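PDB 6MDX: DNA-dependent metalloprotease SPRTN, which cleaves proteins covalently cross-linked to DNA during DNA synthesis, acting as a DNA-dependent zinc metalloendopeptidase that maintains genomic integrity. Local coordinates for residues Thr79-Met84 and Ala118-Tyr123; Ala87-Thr92 and Pro103-His108; Phe29-Leu34 and Met109-Ser114. All coordinates share one frame; numbering follows the deposited sequence.

In the fold
The three contacts lie within the SprT-like protease domain of this SPRTN fragment. Helix 73-91 serves interactions 1 and 2, helix 103-116 serves interactions 2 and 3, and those two helices follow one another in the chain. Interaction 2 (87-92 with 103-108) joins them directly. Its segments fall within the sequence span bridged by interaction 1 (79-84 with 118-123), and also within that of interaction 3 (29-34 with 109-114), whereas the segments of interactions 1 and 3 alternate. Centres lie about 12 Å (1 and 2), 11 Å (1 and 3) and 9 Å (2 and 3) apart. Helix 103-116, the loop after it (118-123) and the turn after helix 18-29 thus gather beside HExxH helix 73-91.

Interaction 1 of 3, residues Thr79-Met84 and Ala118-Tyr123; sequences TLLHEM and ANITVY. With ZN (zinc ion), chain E.
H82 and I120 bring the two backbones nearest, their CA atoms 6.2 Å apart, where the irregular segment 118-123 runs past one side of the helical segment 79-84. The polar link is a single bond: H82 ND1 donates to T121 O over 2.9 Å. The oxygen lies in the imidazole plane at the ring edge and the nitrogen sits nearly in line with the carbonyl, although the N-H...O angle is only 135°. With chi1 trans (178°), the H82 ring swings off the helix to lie between this carbonyl and the zinc ion, which NE2 binds at 2.0 Å. T121 O is a second-shell acceptor; with the zinc bond on NE2 it holds the ring's rotation, and it probably makes NE2 a slightly stronger donor to the metal. Next to it along the loop, I120 points at the helix; its CD1 rests 3.7 Å from L81 CB, the two side chains crossing at about a right angle, while CG2 lies 4.2 Å from H82 CB. H86 and H101 join H82 on the zinc ion, beside the active-site E83. F25 of helix 18-29 packs against L81, M109 and I112 of helix 103-116 touch I120, and strand 59-64 meets E83 through I61.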
loop_
_atom_site.group_PDB
_atom_site.type_symbol
_atom_site.label_atom_id
_atom_site.label_comp_id
_atom_site.label_asym_id
_atom_site.label_seq_id
_atom_site.Cartn_x
_atom_site.Cartn_y
_atom_site.Cartn_z
ATOM N N THR A 79 -3.994 -6.019 3.249
ATOM C CA THR A 79 -3.139 -5.042 2.578
ATOM C C THR A 79 -3.905 -4.354 1.431
ATOM O O THR A 79 -3.822 -3.165 1.214
ATOM C CB THR A 79 -1.847 -5.663 2.027
ATOM O OG1 THR A 79 -1.188 -6.265 3.155
ATOM C CG2 THR A 79 -0.963 -4.674 1.326
ATOM N N LEU A 80 -4.632 -5.150 0.650
ATOM C CA LEU A 80 -5.375 -4.643 -0.465
ATOM C C LEU A 80 -6.412 -3.617 0.038
ATOM O O LEU A 80 -6.520 -2.572 -0.560
ATOM C CB LEU A 80 -6.069 -5.781 -1.252
ATOM C CG LEU A 80 -6.999 -5.328 -2.380
ATOM C CD1 LEU A 80 -6.349 -4.419 -3.386
ATOM C CD2 LEU A 80 -7.655 -6.517 -3.025
ATOM N N LEU A 81 -7.181 -3.975 1.085
ATOM C CA LEU A 81 -8.193 -3.042 1.572
ATOM C C LEU A 81 -7.544 -1.744 2.107
ATOM O O LEU A 81 -8.076 -0.638 1.892
ATOM C CB LEU A 81 -9.028 -3.731 2.640
ATOM C CG LEU A 81 -9.997 -4.773 2.095
ATOM C CD1 LEU A 81 -10.526 -5.635 3.208
ATOM C CD2 LEU A 81 -11.118 -4.086 1.312
ATOM N N HIS A 82 -6.382 -1.881 2.753
ATOM C CA HIS A 82 -5.670 -0.723 3.235
ATOM C C HIS A 82 -5.368 0.235 2.077
ATOM O O HIS A 82 -5.633 1.409 2.111
ATOM C CB HIS A 82 -4.398 -1.155 3.963
ATOM C CG HIS A 82 -3.545 -0.037 4.483
ATOM N ND1 HIS A 82 -3.328 0.148 5.846
ATOM C CD2 HIS A 82 -2.833 0.920 3.852
ATOM C CE1 HIS A 82 -2.505 1.219 5.956
ATOM N NE2 HIS A 82 -2.207 1.711 4.781
ATOM N N GLU A 83 -4.803 -0.323 0.985
ATOM C CA GLU A 83 -4.466 0.484 -0.145
ATOM C C GLU A 83 -5.712 1.062 -0.865
ATOM O O GLU A 83 -5.703 2.187 -1.281
ATOM C CB GLU A 83 -3.694 -0.306 -1.192
ATOM C CG GLU A 83 -2.389 -0.911 -0.720
ATOM C CD GLU A 83 -1.427 0.035 -0.033
ATOM O OE1 GLU A 83 -1.398 1.201 -0.379
ATOM O OE2 GLU A 83 -0.698 -0.461 0.880
HETATM N N MSE A 84 -6.817 0.316 -0.854
HETATM C CA MSE A 84 -8.046 0.789 -1.448
HETATM C C MSE A 84 -8.647 1.950 -0.676
HETATM O O MSE A 84 -9.261 2.820 -1.286
HETATM C CB MSE A 84 -9.057 -0.363 -1.642
HETATM C CG MSE A 84 -8.618 -1.378 -2.733
HETATM SE SE MSE A 84 -9.824 -2.910 -2.827
HETATM C CE MSE A 84 -11.293 -2.047 -3.783
ATOM N N ALA A 118 -12.528 -8.324 9.729
ATOM C CA ALA A 118 -11.109 -8.156 9.414
ATOM C C ALA A 118 -10.449 -7.181 10.390
ATOM O O ALA A 118 -11.133 -6.530 11.212
ATOM C CB ALA A 118 -10.970 -7.632 7.996
ATOM N N ASN A 119 -9.131 -7.030 10.214
ATOM C CA ASN A 119 -8.281 -6.194 11.081
ATOM C C ASN A 119 -7.327 -5.366 10.214
ATOM O O ASN A 119 -6.076 -5.470 10.317
ATOM C CB ASN A 119 -7.549 -7.015 12.149
ATOM C CG ASN A 119 -6.975 -6.103 13.224
ATOM O OD1 ASN A 119 -7.695 -5.278 13.764
ATOM N ND2 ASN A 119 -5.683 -6.190 13.440
ATOM N N ILE A 120 -7.883 -4.553 9.312
ATOM C CA ILE A 120 -7.127 -3.540 8.615
ATOM C C ILE A 120 -6.523 -2.653 9.704
ATOM O O ILE A 120 -7.207 -2.361 10.691
ATOM C CB ILE A 120 -8.012 -2.702 7.684
ATOM C CG1 ILE A 120 -8.752 -3.594 6.687
ATOM C CG2 ILE A 120 -7.250 -1.584 6.995
ATOM C CD1 ILE A 120 -9.941 -2.938 6.114
ATOM N N THR A 121 -5.252 -2.283 9.541
ATOM C CA THR A 121 -4.591 -1.414 10.544
ATOM C C THR A 121 -3.874 -0.267 9.851
ATOM O O THR A 121 -3.640 -0.323 8.643
ATOM C CB THR A 121 -3.640 -2.243 11.403
ATOM O OG1 THR A 121 -2.706 -2.907 10.543
ATOM C CG2 THR A 121 -4.364 -3.241 12.265
ATOM N N VAL A 122 -3.504 0.767 10.628
ATOM C CA VAL A 122 -2.723 1.865 10.130
ATOM C C VAL A 122 -1.274 1.424 9.901
ATOM O O VAL A 122 -0.643 2.019 9.089
ATOM C CB VAL A 122 -2.768 3.121 11.020
ATOM C CG1 VAL A 122 -4.158 3.748 11.067
ATOM C CG2 VAL A 122 -2.261 2.835 12.431
ATOM N N TYR A 123 -0.848 0.339 10.559
ATOM C CA TYR A 123 0.535 -0.158 10.666
ATOM C C TYR A 123 0.610 -1.546 10.006
ATOM O O TYR A 123 -0.396 -2.207 9.907
ATOM C CB TYR A 123 0.907 -0.172 12.161
ATOM C CG TYR A 123 -0.105 -0.814 13.094
ATOM C CD1 TYR A 123 -0.171 -2.193 13.227
ATOM C CD2 TYR A 123 -1.031 -0.062 13.811
ATOM C CE1 TYR A 123 -1.115 -2.813 14.026
ATOM C CE2 TYR A 123 -1.964 -0.668 14.659
ATOM C CZ TYR A 123 -2.014 -2.049 14.757
ATOM O OH TYR A 123 -2.902 -2.689 15.587
HETATM ZN ZN ZN E . -1.071 3.356 4.391
#

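Interaction 2 of 3, residues Ala87-Thr92 and Pro103-His108; sequences AYLFVT and PEFCKH
L89 reaches from 87-91, the end of helix 73-91, into the side of 103-108, the start of helix 103-116, and carries most of this packing. Its CG stands anti to the carbonyl carbon (chi1 -61°) and chi2 is extended, which spreads the two methyls along the neighbouring helix. CD1 presses on backbone, 3.6 Å from F105 N, with F105 CB a little farther off. CD2 sits 4.1 Å from E104 CB and 3.9 Å from H108 CD2; the L89 and H108 side chains slide past each other in opposite directions. E104 starts toward the leucine but bends at chi2, and its carboxylate turns away, where OE1 makes a salt bridge with K107 NZ at 2.8 Å; OE2 bonds to N94.

Beside the leucine, Y88 CE2 comes within 3.6 Å of H108 CE1, and with planes at 64° the rings meet obliquely. Q33 holds the end of Y88 through its OH, while H108 ND1, off the ring axis, can orient the imidazole through its bond to R111. T92 CG2 lies over one face of the tyrosine near its rim. Where the helix ends, T92 OG1 bonds to Y88 O at 2.8 Å, while T92 N reaches the same oxygen from the other face of its plane, so two donors grip this carbonyl.

The axes of the short helical pieces 87-91 and 103-108 approach to 10.6 Å with 123° between their directions. F105 turns its ring toward the metal site, meeting H82, H86 and H101 as a second-shell aromatic. An HExxH helix with a downstream third zinc ligand, H101, is zincin-like, consistent with the Peptidase_MA clan; here helix 103-116 packs against that helix.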
loop_
_atom_site.group_PDB
_atom_site.type_symbol
_atom_site.label_atom_id
_atom_site.label_comp_id
_atom_site.label_asym_id
_atom_site.label_seq_id
_atom_site.Cartn_x
_atom_site.Cartn_y
_atom_site.Cartn_z
ATOM N N ALA A 87 -6.766 4.863 -1.959
ATOM C CA ALA A 87 -7.256 5.155 -3.282
ATOM C C ALA A 87 -8.614 5.912 -3.195
ATOM O O ALA A 87 -8.829 6.838 -3.942
ATOM C CB ALA A 87 -7.424 3.907 -4.056
ATOM N N TYR A 88 -9.505 5.430 -2.330
ATOM C CA TYR A 88 -10.833 6.070 -2.174
ATOM C C TYR A 88 -10.675 7.524 -1.724
ATOM O O TYR A 88 -11.347 8.402 -2.274
ATOM C CB TYR A 88 -11.677 5.281 -1.177
ATOM C CG TYR A 88 -13.091 5.811 -1.070
ATOM C CD1 TYR A 88 -14.033 5.450 -2.012
ATOM C CD2 TYR A 88 -13.434 6.746 -0.107
ATOM C CE1 TYR A 88 -15.324 5.952 -1.954
ATOM C CE2 TYR A 88 -14.724 7.238 -0.024
ATOM C CZ TYR A 88 -15.666 6.823 -0.941
ATOM O OH TYR A 88 -16.931 7.410 -0.961
ATOM N N LEU A 89 -9.819 7.800 -0.735
ATOM C CA LEU A 89 -9.620 9.182 -0.298
ATOM C C LEU A 89 -9.068 10.032 -1.445
ATOM O O LEU A 89 -9.437 11.200 -1.603
ATOM C CB LEU A 89 -8.748 9.225 0.968
ATOM C CG LEU A 89 -9.310 8.503 2.192
ATOM C CD1 LEU A 89 -8.358 8.516 3.367
ATOM C CD2 LEU A 89 -10.668 9.086 2.593
ATOM N N PHE A 90 -8.192 9.472 -2.283
ATOM C CA PHE A 90 -7.693 10.179 -3.438
ATOM C C PHE A 90 -8.812 10.491 -4.420
ATOM O O PHE A 90 -8.923 11.662 -4.835
ATOM C CB PHE A 90 -6.557 9.411 -4.136
ATOM C CG PHE A 90 -6.171 10.020 -5.456
ATOM C CD1 PHE A 90 -5.411 11.177 -5.476
ATOM C CD2 PHE A 90 -6.560 9.435 -6.653
ATOM C CE1 PHE A 90 -5.046 11.732 -6.699
ATOM C CE2 PHE A 90 -6.199 9.997 -7.867
ATOM C CZ PHE A 90 -5.475 11.160 -7.879
ATOM N N VAL A 91 -9.565 9.461 -4.840
ATOM C CA VAL A 91 -10.550 9.557 -5.928
ATOM C C VAL A 91 -11.643 10.564 -5.522
ATOM O O VAL A 91 -12.250 11.174 -6.370
ATOM C CB VAL A 91 -11.097 8.151 -6.266
ATOM C CG1 VAL A 91 -12.478 8.160 -6.908
ATOM C CG2 VAL A 91 -10.073 7.401 -7.119
ATOM N N THR A 92 -11.901 10.673 -4.212
ATOM C CA THR A 92 -12.999 11.500 -3.664
ATOM C C THR A 92 -12.497 12.842 -3.123
ATOM O O THR A 92 -13.254 13.580 -2.469
ATOM C CB THR A 92 -13.795 10.806 -2.558
ATOM O OG1 THR A 92 -13.003 10.436 -1.419
ATOM C CG2 THR A 92 -14.546 9.595 -3.066
ATOM N N PRO A 103 -7.901 10.737 10.627
ATOM C CA PRO A 103 -9.272 10.346 10.924
ATOM C C PRO A 103 -10.045 9.815 9.705
ATOM O O PRO A 103 -10.795 8.856 9.860
ATOM C CB PRO A 103 -9.827 11.666 11.514
ATOM C CG PRO A 103 -8.609 12.258 12.175
ATOM C CD PRO A 103 -7.574 12.102 11.085
ATOM N N GLU A 104 -9.843 10.412 8.531
ATOM C CA GLU A 104 -10.594 10.003 7.317
ATOM C C GLU A 104 -10.239 8.557 6.913
ATOM O O GLU A 104 -11.133 7.754 6.526
ATOM C CB GLU A 104 -10.383 10.978 6.163
ATOM C CG GLU A 104 -10.866 12.397 6.458
ATOM C CD GLU A 104 -12.291 12.389 7.010
ATOM O OE1 GLU A 104 -12.477 12.876 8.174
ATOM O OE2 GLU A 104 -13.177 11.828 6.319
ATOM N N PHE A 105 -8.954 8.203 6.944
ATOM C CA PHE A 105 -8.512 6.803 6.728
ATOM C C PHE A 105 -9.148 5.874 7.750
ATOM O O PHE A 105 -9.690 4.802 7.430
ATOM C CB PHE A 105 -6.984 6.683 6.829
ATOM C CG PHE A 105 -6.467 5.318 6.450
ATOM C CD1 PHE A 105 -6.414 4.286 7.362
ATOM C CD2 PHE A 105 -6.076 5.092 5.138
ATOM C CE1 PHE A 105 -5.993 3.019 6.990
ATOM C CE2 PHE A 105 -5.683 3.808 4.761
ATOM C CZ PHE A 105 -5.629 2.798 5.687
ATOM N N CYS A 106 -9.077 6.275 9.029
ATOM C CA CYS A 106 -9.440 5.439 10.088
ATOM C C CYS A 106 -10.957 5.189 10.105
ATOM O O CYS A 106 -11.406 4.129 10.571
ATOM C CB CYS A 106 -8.974 6.043 11.416
ATOM S SG CYS A 106 -7.187 5.917 11.635
ATOM N N LYS A 107 -11.745 6.135 9.615
ATOM C CA LYS A 107 -13.213 5.935 9.502
ATOM C C LYS A 107 -13.521 4.746 8.592
ATOM O O LYS A 107 -14.266 3.833 8.954
ATOM C CB LYS A 107 -13.939 7.183 9.037
ATOM C CG LYS A 107 -13.963 8.280 10.085
ATOM C CD LYS A 107 -14.383 9.591 9.562
ATOM C CE LYS A 107 -13.948 10.670 10.532
ATOM N NZ LYS A 107 -14.297 12.031 10.073
ATOM N N HIS A 108 -12.913 4.707 7.409
ATOM C CA HIS A 108 -13.139 3.583 6.517
ATOM C C HIS A 108 -12.572 2.268 7.064
ATOM O O HIS A 108 -13.163 1.181 6.918
ATOM C CB HIS A 108 -12.540 3.858 5.129
ATOM C CG HIS A 108 -13.217 4.984 4.417
ATOM N ND1 HIS A 108 -14.453 4.809 3.818
ATOM C CD2 HIS A 108 -12.873 6.290 4.210
ATOM C CE1 HIS A 108 -14.840 5.957 3.319
ATOM N NE2 HIS A 108 -13.870 6.913 3.529
#

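Interaction 3 of 3, residues Phe29-Leu34 and Met109-Ser114; sequences FFWGQL and MHRINS
F29 and R111 make the polar core of the contact. The guanidinium takes F29 O end-on with both terminal nitrogens, NH1 and NH2, each 2.9 Å from that one oxygen, in a bifurcated grip. The oxygen lies near the guanidinium plane, and NH2 approaches nearly along the carbonyl direction while NH1 comes in tilted from the carbonyl plane. Neither bond is straight, with N-H...O angles of about 140°, as expected when two donors converge on one acceptor.

The same flat group is sandwiched. W31 approaches from the opposite direction and sets CH2 over the centre of one guanidinium face, 3.3 Å from R111 CZ; the planes are 36° apart, so the overlap is inclined. I112 CG1 lies off-centre over the other face. The arginine gets here by an extended start from the helix (chi1 165°), followed by a bend at chi3 that turns the guanidinium toward the F29 carbonyl. F30 offers at most a weak, long cation-pi attraction.

Apolar packing falls to I112. Its CD1 touches F30 CZ at 3.5 Å, the two side chains lying athwart each other, and F29 CB at 4.0 Å. Its CG2 lies over one face of the F29 ring, toward the rim.

The F29 carbonyl closes helix 18-29, just before a type I' turn spanning F30 to Q33. Such a C-terminal carbonyl has no following helical turn to donate to it, and the arginine supplies the donors instead. The positive charge would suit the partial negative charge of that helix end, with W31 and I112 lying over the two faces of the guanidinium; together these contacts tie the turn to helix 103-116.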
loop_
_atom_site.group_PDB
_atom_site.type_symbol
_atom_site.label_atom_id
_atom_site.label_comp_id
_atom_site.label_asym_id
_atom_site.label_seq_id
_atom_site.Cartn_x
_atom_site.Cartn_y
_atom_site.Cartn_z
ATOM N N PHE A 29 -17.508 -2.652 -0.520
ATOM C CA PHE A 29 -17.035 -1.700 0.506
ATOM C C PHE A 29 -16.844 -0.260 0.054
ATOM O O PHE A 29 -16.627 0.611 0.927
ATOM C CB PHE A 29 -15.761 -2.251 1.124
ATOM C CG PHE A 29 -15.965 -3.634 1.666
ATOM C CD1 PHE A 29 -16.936 -3.887 2.625
ATOM C CD2 PHE A 29 -15.270 -4.703 1.147
ATOM C CE1 PHE A 29 -17.153 -5.174 3.080
ATOM C CE2 PHE A 29 -15.519 -5.998 1.588
ATOM C CZ PHE A 29 -16.472 -6.225 2.549
ATOM N N PHE A 30 -16.763 0.041 -1.250
ATOM C CA PHE A 30 -16.443 1.375 -1.738
ATOM C C PHE A 30 -17.480 1.899 -2.740
ATOM O O PHE A 30 -17.204 2.822 -3.427
ATOM C CB PHE A 30 -15.047 1.388 -2.374
ATOM C CG PHE A 30 -13.960 1.049 -1.376
ATOM C CD1 PHE A 30 -13.515 2.032 -0.497
ATOM C CD2 PHE A 30 -13.449 -0.241 -1.271
ATOM C CE1 PHE A 30 -12.578 1.708 0.481
ATOM C CE2 PHE A 30 -12.490 -0.543 -0.303
ATOM C CZ PHE A 30 -12.036 0.458 0.513
ATOM N N TRP A 31 -18.703 1.333 -2.640
ATOM C CA TRP A 31 -19.899 1.898 -3.335
ATOM C C TRP A 31 -19.654 1.987 -4.841
ATOM O O TRP A 31 -20.232 2.817 -5.562
ATOM C CB TRP A 31 -20.279 3.230 -2.683
ATOM C CG TRP A 31 -20.430 3.177 -1.194
ATOM C CD1 TRP A 31 -21.501 2.727 -0.464
ATOM C CD2 TRP A 31 -19.459 3.619 -0.254
ATOM N NE1 TRP A 31 -21.295 2.905 0.876
ATOM C CE2 TRP A 31 -20.037 3.465 1.030
ATOM C CE3 TRP A 31 -18.178 4.195 -0.383
ATOM C CZ2 TRP A 31 -19.334 3.749 2.186
ATOM C CZ3 TRP A 31 -17.499 4.511 0.788
ATOM C CH2 TRP A 31 -18.082 4.319 2.039
ATOM N N GLY A 32 -18.773 1.123 -5.355
ATOM C CA GLY A 32 -18.455 1.117 -6.775
ATOM C C GLY A 32 -17.545 2.241 -7.264
ATOM O O GLY A 32 -17.260 2.360 -8.459
ATOM N N GLN A 33 -17.038 3.094 -6.376
ATOM C CA GLN A 33 -16.381 4.313 -6.756
ATOM C C GLN A 33 -14.920 4.156 -7.206
ATOM O O GLN A 33 -14.346 5.107 -7.686
ATOM C CB GLN A 33 -16.462 5.341 -5.639
ATOM C CG GLN A 33 -17.892 5.801 -5.338
ATOM C CD GLN A 33 -17.940 6.879 -4.293
ATOM O OE1 GLN A 33 -18.314 6.588 -3.169
ATOM N NE2 GLN A 33 -17.472 8.067 -4.639
ATOM N N LEU A 34 -14.366 2.962 -7.102
ATOM C CA LEU A 34 -12.915 2.743 -7.477
ATOM C C LEU A 34 -12.820 2.027 -8.818
ATOM O O LEU A 34 -11.812 1.416 -9.120
ATOM C CB LEU A 34 -12.252 1.917 -6.392
ATOM C CG LEU A 34 -12.233 2.578 -5.026
ATOM C CD1 LEU A 34 -11.515 1.692 -4.008
ATOM C CD2 LEU A 34 -11.565 3.918 -5.124
HETATM N N MSE A 109 -11.399 2.327 7.685
HETATM C CA MSE A 109 -10.781 1.154 8.275
HETATM C C MSE A 109 -11.729 0.525 9.286
HETATM O O MSE A 109 -12.005 -0.696 9.266
HETATM C CB MSE A 109 -9.489 1.600 8.957
HETATM C CG MSE A 109 -8.850 0.519 9.723
HETATM SE SE MSE A 109 -7.200 1.300 10.531
HETATM C CE MSE A 109 -8.058 2.201 12.077
ATOM N N HIS A 110 -12.258 1.377 10.203
ATOM C CA HIS A 110 -13.198 0.867 11.271
ATOM C C HIS A 110 -14.464 0.282 10.622
ATOM O O HIS A 110 -14.930 -0.817 10.993
ATOM C CB HIS A 110 -13.539 1.977 12.278
ATOM C CG HIS A 110 -14.305 1.445 13.427
ATOM N ND1 HIS A 110 -13.730 1.187 14.658
ATOM C CD2 HIS A 110 -15.624 1.145 13.528
ATOM C CE1 HIS A 110 -14.689 0.744 15.480
ATOM N NE2 HIS A 110 -15.868 0.735 14.826
ATOM N N ARG A 111 -14.988 1.007 9.658
ATOM C CA ARG A 111 -16.237 0.576 8.984
ATOM C C ARG A 111 -16.073 -0.809 8.334
ATOM O O ARG A 111 -16.897 -1.733 8.498
ATOM C CB ARG A 111 -16.719 1.638 7.995
ATOM C CG ARG A 111 -17.772 1.162 7.008
ATOM C CD ARG A 111 -18.146 2.267 6.059
ATOM N NE ARG A 111 -17.125 2.627 5.089
ATOM C CZ ARG A 111 -16.908 1.938 3.928
ATOM N NH1 ARG A 111 -17.617 0.862 3.598
ATOM N NH2 ARG A 111 -15.827 2.251 3.239
ATOM N N ILE A 112 -14.999 -0.958 7.523
ATOM C CA ILE A 112 -14.813 -2.215 6.827
ATOM C C ILE A 112 -14.479 -3.343 7.795
ATOM O O ILE A 112 -14.963 -4.454 7.607
ATOM C CB ILE A 112 -13.769 -2.034 5.700
ATOM C CG1 ILE A 112 -14.265 -0.993 4.683
ATOM C CG2 ILE A 112 -13.406 -3.374 5.073
ATOM C CD1 ILE A 112 -13.206 -0.562 3.652
ATOM N N ASN A 113 -13.681 -3.090 8.861
ATOM C CA ASN A 113 -13.431 -4.068 9.860
ATOM C C ASN A 113 -14.755 -4.525 10.509
ATOM O O ASN A 113 -14.928 -5.669 10.789
ATOM C CB ASN A 113 -12.437 -3.545 10.885
ATOM C CG ASN A 113 -11.015 -3.471 10.367
ATOM O OD1 ASN A 113 -10.709 -4.050 9.330
ATOM N ND2 ASN A 113 -10.146 -2.789 11.120
ATOM N N SER A 114 -15.662 -3.562 10.778
ATOM C CA SER A 114 -16.949 -3.854 11.382
ATOM C C SER A 114 -17.781 -4.749 10.480
ATOM O O SER A 114 -18.375 -5.732 10.966
ATOM C CB SER A 114 -17.683 -2.592 11.661
ATOM O OG SER A 114 -18.994 -2.863 12.172
#